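PDB 5HQA: alpha-glucosidase from Pseudoalteromonas sp. K8, which hydrolyses alpha-glucosides as a chloride-activated member of glycoside hydrolase family 97, binding a calcium ion and the inhibitor acarbose. Local coordinates for residues 52-57 / 85-90; 95-100 / 110-115. All blocks are in the same frame, centred on the assembly; numbering follows the deposited sequence.

Contact 1: 52-57 / 85-90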
loop_
_atom_site.group_PDB
_atom_site.type_symbol
_atom_site.label_atom_id
_atom_site.label_comp_id
_atom_site.label_asym_id
_atom_site.label_seq_id
_atom_site.Cartn_x
_atom_site.Cartn_y
_atom_site.Cartn_z
ATOM N N PHE A 52 33.634 -7.115 14.613
ATOM C CA PHE A 52 32.852 -6.349 15.571
ATOM C C PHE A 52 32.358 -7.274 16.677
ATOM O O PHE A 52 31.846 -8.365 16.398
ATOM C CB PHE A 52 31.672 -5.669 14.871
ATOM C CG PHE A 52 32.044 -4.397 14.160
ATOM C CD1 PHE A 52 32.665 -4.433 12.919
ATOM C CD2 PHE A 52 31.778 -3.161 14.737
ATOM C CE1 PHE A 52 33.018 -3.258 12.266
ATOM C CE2 PHE A 52 32.118 -1.983 14.089
ATOM C CZ PHE A 52 32.747 -2.032 12.851
ATOM N N LYS A 53 32.517 -6.845 17.932
ATOM C CA LYS A 53 32.094 -7.625 19.086
ATOM C C LYS A 53 31.043 -6.856 19.881
ATOM O O LYS A 53 31.057 -5.623 19.923
ATOM C CB LYS A 53 33.287 -7.973 20.003
ATOM C CG LYS A 53 34.404 -8.778 19.324
ATOM C CD LYS A 53 33.892 -10.126 18.842
ATOM C CE LYS A 53 34.909 -10.841 17.965
ATOM N NZ LYS A 53 34.272 -11.967 17.213
ATOM N N ILE A 54 30.136 -7.601 20.519
ATOM C CA ILE A 54 29.129 -6.989 21.384
ATOM C C ILE A 54 29.795 -6.484 22.656
ATOM O O ILE A 54 30.481 -7.238 23.359
ATOM C CB ILE A 54 28.014 -7.991 21.719
ATOM C CG1 ILE A 54 27.271 -8.428 20.450
ATOM C CG2 ILE A 54 27.037 -7.380 22.742
ATOM C CD1 ILE A 54 26.389 -9.660 20.649
ATOM N N THR A 55 29.591 -5.204 22.962
ATOM C CA THR A 55 30.120 -4.613 24.180
ATOM C C THR A 55 29.050 -4.295 25.212
ATOM O O THR A 55 29.370 -4.234 26.406
ATOM C CB THR A 55 30.879 -3.318 23.863
ATOM O OG1 THR A 55 29.988 -2.395 23.232
ATOM C CG2 THR A 55 32.047 -3.594 22.931
ATOM N N LYS A 56 27.801 -4.105 24.787
ATOM C CA LYS A 56 26.749 -3.604 25.657
ATOM C C LYS A 56 25.393 -4.003 25.088
ATOM O O LYS A 56 25.206 -3.998 23.867
ATOM C CB LYS A 56 26.841 -2.076 25.787
ATOM C CG LYS A 56 25.872 -1.456 26.767
ATOM C CD LYS A 56 26.230 -0.007 27.066
ATOM C CE LYS A 56 26.269 0.816 25.808
ATOM N NZ LYS A 56 26.763 2.193 26.078
ATOM N N VAL A 57 24.456 -4.352 25.974
ATOM C CA VAL A 57 23.054 -4.503 25.606
ATOM C C VAL A 57 22.220 -3.671 26.570
ATOM O O VAL A 57 22.506 -3.620 27.772
ATOM C CB VAL A 57 22.592 -5.978 25.598
ATOM C CG1 VAL A 57 23.445 -6.797 24.638
ATOM C CG2 VAL A 57 22.637 -6.579 26.979
ATOM N N VAL A 85 21.747 -3.374 20.938
ATOM C CA VAL A 85 22.993 -4.130 21.002
ATOM C C VAL A 85 24.084 -3.266 20.396
ATOM O O VAL A 85 23.966 -2.838 19.245
ATOM C CB VAL A 85 22.876 -5.466 20.254
ATOM C CG1 VAL A 85 24.153 -6.263 20.415
ATOM C CG2 VAL A 85 21.671 -6.249 20.760
ATOM N N THR A 86 25.137 -2.994 21.164
ATOM C CA THR A 86 26.231 -2.160 20.688
ATOM C C THR A 86 27.396 -3.049 20.281
ATOM O O THR A 86 27.805 -3.929 21.048
ATOM C CB THR A 86 26.672 -1.159 21.756
ATOM O OG1 THR A 86 25.588 -0.272 22.034
ATOM C CG2 THR A 86 27.857 -0.345 21.263
ATOM N N PHE A 87 27.913 -2.821 19.075
ATOM C CA PHE A 87 29.055 -3.539 18.530
ATOM C C PHE A 87 30.229 -2.585 18.400
ATOM O O PHE A 87 30.054 -1.416 18.042
ATOM C CB PHE A 87 28.752 -4.118 17.146
ATOM C CG PHE A 87 27.597 -5.069 17.116
ATOM C CD1 PHE A 87 27.794 -6.429 17.314
ATOM C CD2 PHE A 87 26.314 -4.611 16.866
ATOM C CE1 PHE A 87 26.727 -7.312 17.278
ATOM C CE2 PHE A 87 25.248 -5.491 16.825
ATOM C CZ PHE A 87 25.455 -6.843 17.029
ATOM N N ALA A 88 31.432 -3.088 18.649
ATOM C CA ALA A 88 32.616 -2.261 18.490
ATOM C C ALA A 88 33.757 -3.097 17.935
ATOM O O ALA A 88 33.896 -4.280 18.262
ATOM C CB ALA A 88 33.036 -1.612 19.813
ATOM N N LYS A 89 34.566 -2.464 17.093
ATOM C CA LYS A 89 35.769 -3.036 16.529
ATOM C C LYS A 89 36.939 -2.120 16.861
ATOM O O LYS A 89 36.835 -0.900 16.666
ATOM C CB LYS A 89 35.627 -3.196 14.999
ATOM C CG LYS A 89 36.880 -3.687 14.284
ATOM C CD LYS A 89 36.627 -3.771 12.783
ATOM C CE LYS A 89 37.808 -4.383 12.028
ATOM N NZ LYS A 89 39.016 -3.503 11.995
ATOM N N PRO A 90 38.037 -2.643 17.400
ATOM C CA PRO A 90 39.184 -1.782 17.708
ATOM C C PRO A 90 39.876 -1.298 16.442
ATOM O O PRO A 90 39.776 -1.900 15.369
ATOM C CB PRO A 90 40.105 -2.694 18.526
ATOM C CG PRO A 90 39.764 -4.060 18.074
ATOM C CD PRO A 90 38.281 -4.047 17.770
HETATM O O HOH W 1 23.649 -0.950 23.869
HETATM O O HOH W 2 26.197 2.740 23.182
#
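Lys53 and Ala88 form an antiparallel hydrogen-bonded pair, Lys53 N to Ala88 O and Ala88 N to Lys53 O both at 2.9 Å, in the beta hairpin of strands 53-67 and 75-89. A beta bulge between Ile54 and Lys56 shifts the register by one, with Thr55 N donating to Thr86 O (2.9 Å) and Thr86 N to Lys56 O. Ile54, Val57, Val85 and Phe87 share one face of the sheet. Ile54 runs beside Phe87, its CG1 3.4 Å from Phe87 CE1 and 3.8 Å from Val85 CG1. Phe52 and Lys89 cross at about a right angle. Lys89 CB sits 3.6 Å from the Phe52 ring centroid, 2° off the normal, a CH-pi contact; CG is anti to the backbone N (chi1 175°) and the chain stays extended past CD, which meets Phe52 CE1; NZ, turned aside at chi4, is hydrogen-bonded to Gln93 O. An alanine at Phe52 would probably leave the Lys89 methylenes without aromatic support and open a gap against Tyr97 and Phe48, whose rings meet this one. On the sheet face of Lys56 and Ala88, Thr86 OG1, hydrogen-bonded to Ser98 OG, meets a water 3.3 Å away that lies 3.0 Å from Lys56 NZ.

Contact 2: 95-100 / 110-115. With FMT (formic acid), chain I.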
loop_
_atom_site.group_PDB
_atom_site.type_symbol
_atom_site.label_atom_id
_atom_site.label_comp_id
_atom_site.label_asym_id
_atom_site.label_seq_id
_atom_site.Cartn_x
_atom_site.Cartn_y
_atom_site.Cartn_z
ATOM N N GLY A 95 35.548 0.912 14.655
ATOM C CA GLY A 95 34.315 1.667 14.647
ATOM C C GLY A 95 33.326 1.074 15.620
ATOM O O GLY A 95 33.614 0.107 16.336
ATOM N N THR A 96 32.151 1.687 15.651
ATOM C CA THR A 96 31.099 1.191 16.516
ATOM C C THR A 96 29.757 1.497 15.879
ATOM O O THR A 96 29.596 2.489 15.161
ATOM C CB THR A 96 31.190 1.795 17.925
ATOM O OG1 THR A 96 30.197 1.197 18.769
ATOM C CG2 THR A 96 30.977 3.304 17.887
ATOM N N TYR A 97 28.805 0.605 16.117
ATOM C CA TYR A 97 27.430 0.833 15.715
ATOM C C TYR A 97 26.548 -0.005 16.616
ATOM O O TYR A 97 27.013 -0.935 17.279
ATOM C CB TYR A 97 27.185 0.512 14.236
ATOM C CG TYR A 97 27.228 -0.952 13.857
ATOM C CD1 TYR A 97 28.413 -1.545 13.437
ATOM C CD2 TYR A 97 26.066 -1.728 13.868
ATOM C CE1 TYR A 97 28.450 -2.885 13.057
ATOM C CE2 TYR A 97 26.095 -3.063 13.497
ATOM C CZ TYR A 97 27.287 -3.635 13.090
ATOM O OH TYR A 97 27.311 -4.955 12.716
ATOM N N SER A 98 25.276 0.358 16.655
ATOM C CA SER A 98 24.301 -0.380 17.429
ATOM C C SER A 98 23.183 -0.850 16.517
ATOM O O SER A 98 22.939 -0.270 15.457
ATOM C CB SER A 98 23.738 0.473 18.571
ATOM O OG SER A 98 24.771 0.815 19.488
ATOM N N VAL A 99 22.519 -1.924 16.922
ATOM C CA VAL A 99 21.297 -2.370 16.271
ATOM C C VAL A 99 20.214 -2.435 17.338
ATOM O O VAL A 99 20.424 -3.021 18.408
ATOM C CB VAL A 99 21.477 -3.726 15.567
ATOM C CG1 VAL A 99 20.210 -4.090 14.821
ATOM C CG2 VAL A 99 22.615 -3.646 14.562
ATOM N N ARG A 100 19.080 -1.802 17.063
ATOM C CA ARG A 100 17.946 -1.792 17.977
ATOM C C ARG A 100 16.933 -2.798 17.454
ATOM O O ARG A 100 16.533 -2.716 16.291
ATOM C CB ARG A 100 17.331 -0.395 18.064
ATOM C CG ARG A 100 16.191 -0.256 19.076
ATOM C CD ARG A 100 15.652 1.186 19.111
ATOM N NE ARG A 100 16.729 2.134 19.387
ATOM C CZ ARG A 100 17.107 2.529 20.601
ATOM N NH1 ARG A 100 16.487 2.087 21.697
ATOM N NH2 ARG A 100 18.117 3.378 20.717
ATOM N N PHE A 110 14.029 -4.271 13.271
ATOM C CA PHE A 110 15.347 -3.842 13.732
ATOM C C PHE A 110 15.910 -2.767 12.811
ATOM O O PHE A 110 15.564 -2.688 11.628
ATOM C CB PHE A 110 16.345 -5.023 13.875
ATOM C CG PHE A 110 16.680 -5.733 12.583
ATOM C CD1 PHE A 110 17.759 -5.329 11.815
ATOM C CD2 PHE A 110 15.933 -6.831 12.167
ATOM C CE1 PHE A 110 18.082 -5.989 10.630
ATOM C CE2 PHE A 110 16.247 -7.501 10.985
ATOM C CZ PHE A 110 17.324 -7.073 10.213
ATOM N N ARG A 111 16.775 -1.925 13.375
ATOM C CA ARG A 111 17.444 -0.907 12.578
ATOM C C ARG A 111 18.831 -0.675 13.143
ATOM O O ARG A 111 19.106 -0.950 14.314
ATOM C CB ARG A 111 16.663 0.412 12.544
ATOM C CG ARG A 111 16.749 1.196 13.843
ATOM C CD ARG A 111 16.085 2.549 13.703
ATOM N NE ARG A 111 16.240 3.338 14.920
ATOM C CZ ARG A 111 15.574 4.459 15.163
ATOM N NH1 ARG A 111 14.704 4.927 14.273
ATOM N NH2 ARG A 111 15.774 5.112 16.298
ATOM N N TYR A 112 19.717 -0.191 12.282
ATOM C CA TYR A 112 21.057 0.189 12.699
ATOM C C TYR A 112 21.043 1.626 13.174
ATOM O O TYR A 112 20.344 2.472 12.607
ATOM C CB TYR A 112 22.044 0.080 11.549
ATOM C CG TYR A 112 22.205 -1.273 10.901
ATOM C CD1 TYR A 112 21.266 -1.758 9.991
ATOM C CD2 TYR A 112 23.344 -2.040 11.146
ATOM C CE1 TYR A 112 21.449 -2.988 9.355
ATOM C CE2 TYR A 112 23.530 -3.260 10.528
ATOM C CZ TYR A 112 22.587 -3.727 9.627
ATOM O OH TYR A 112 22.803 -4.940 9.012
ATOM N N GLU A 113 21.836 1.906 14.200
ATOM C CA GLU A 113 22.057 3.267 14.672
ATOM C C GLU A 113 23.563 3.463 14.740
ATOM O O GLU A 113 24.233 2.882 15.597
ATOM C CB GLU A 113 21.370 3.505 16.021
ATOM C CG GLU A 113 19.850 3.356 15.894
ATOM C CD GLU A 113 19.101 3.436 17.216
ATOM O OE1 GLU A 113 19.735 3.709 18.262
ATOM O OE2 GLU A 113 17.863 3.215 17.201
ATOM N N VAL A 114 24.097 4.230 13.794
ATOM C CA VAL A 114 25.532 4.466 13.688
ATOM C C VAL A 114 25.819 5.833 14.304
ATOM O O VAL A 114 25.374 6.852 13.754
ATOM C CB VAL A 114 26.016 4.401 12.236
ATOM C CG1 VAL A 114 27.525 4.619 12.190
ATOM C CG2 VAL A 114 25.658 3.059 11.640
ATOM N N PRO A 115 26.545 5.901 15.409
ATOM C CA PRO A 115 26.732 7.172 16.110
ATOM C C PRO A 115 27.868 7.985 15.510
ATOM O O PRO A 115 28.685 7.496 14.731
ATOM C CB PRO A 115 27.092 6.715 17.523
ATOM C CG PRO A 115 27.929 5.482 17.263
ATOM C CD PRO A 115 27.233 4.790 16.091
HETATM C C FMT I . 18.689 2.758 24.509
HETATM O O1 FMT I . 19.546 2.802 23.626
HETATM O O2 FMT I . 17.740 3.545 24.586
#
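The beta hairpin of strands 95-104 and 107-114 is joined by two antiparallel hydrogen-bonded pairs, Ser98 with Glu113 and Arg100 with Arg111. On their face of the sheet a salt-bridge network centres on the Glu113 carboxylate. Arg100 grips it side-on, NE reaching Glu113 OE2 at 2.7 Å, nearly straight (173°), while NH2 takes the syn lone pair of OE1 at 3.0 Å. The bend of the Arg100 chain at chi3 (-56°) sets NE beside Glu113 OE2. Arg111 directs both NE, 2.8 Å away, and NH2 to Glu113 OE2, so three N-H groups converge on one atom. Arg100 NE and Arg111 NH2 are 4.4 Å apart, a repulsion the shared carboxylate probably offsets. Arg100 NH1 also pairs with Glu82, and NH2 holds a formic acid, probably from the crystallisation liquor. The other face is largely aromatic and aliphatic. Tyr97 and Tyr112 lie side by side with planes at 43°, Tyr97 CE2 coming to the edge of the Tyr112 ring, 3.8 Å from CD2, and Val99 CG2 packs on that same CD2. These rings rest on Leu38 of strand 30-42, in another sheet, consistent with the beta sandwich of the galactose mutarotase-like N-terminal domain.

How the contacts relate
Contacts 1 and 2 follow one another along the chain, and their centres lie about 10 Å apart in one antiparallel sheet, whose first four strands run in chain order as two successive hairpins, joined through strands 75-89 and 95-104. Phe87 of contact 1 is hydrogen-bonded to contact 2 twice, through its N to Tyr97 O (2.8 Å) and through its O to Thr96 OG1 (2.7 Å). At the end of the seam Phe52 CE2 packs on Gly95 O at 3.4 Å. The apolar faces of both contacts continue into each other, since the rings of Phe87 and Tyr97 meet. Both contacts lie away from the calcium-containing glycan pocket and the magnesium site; contact 1 is at the sheet's outer strand.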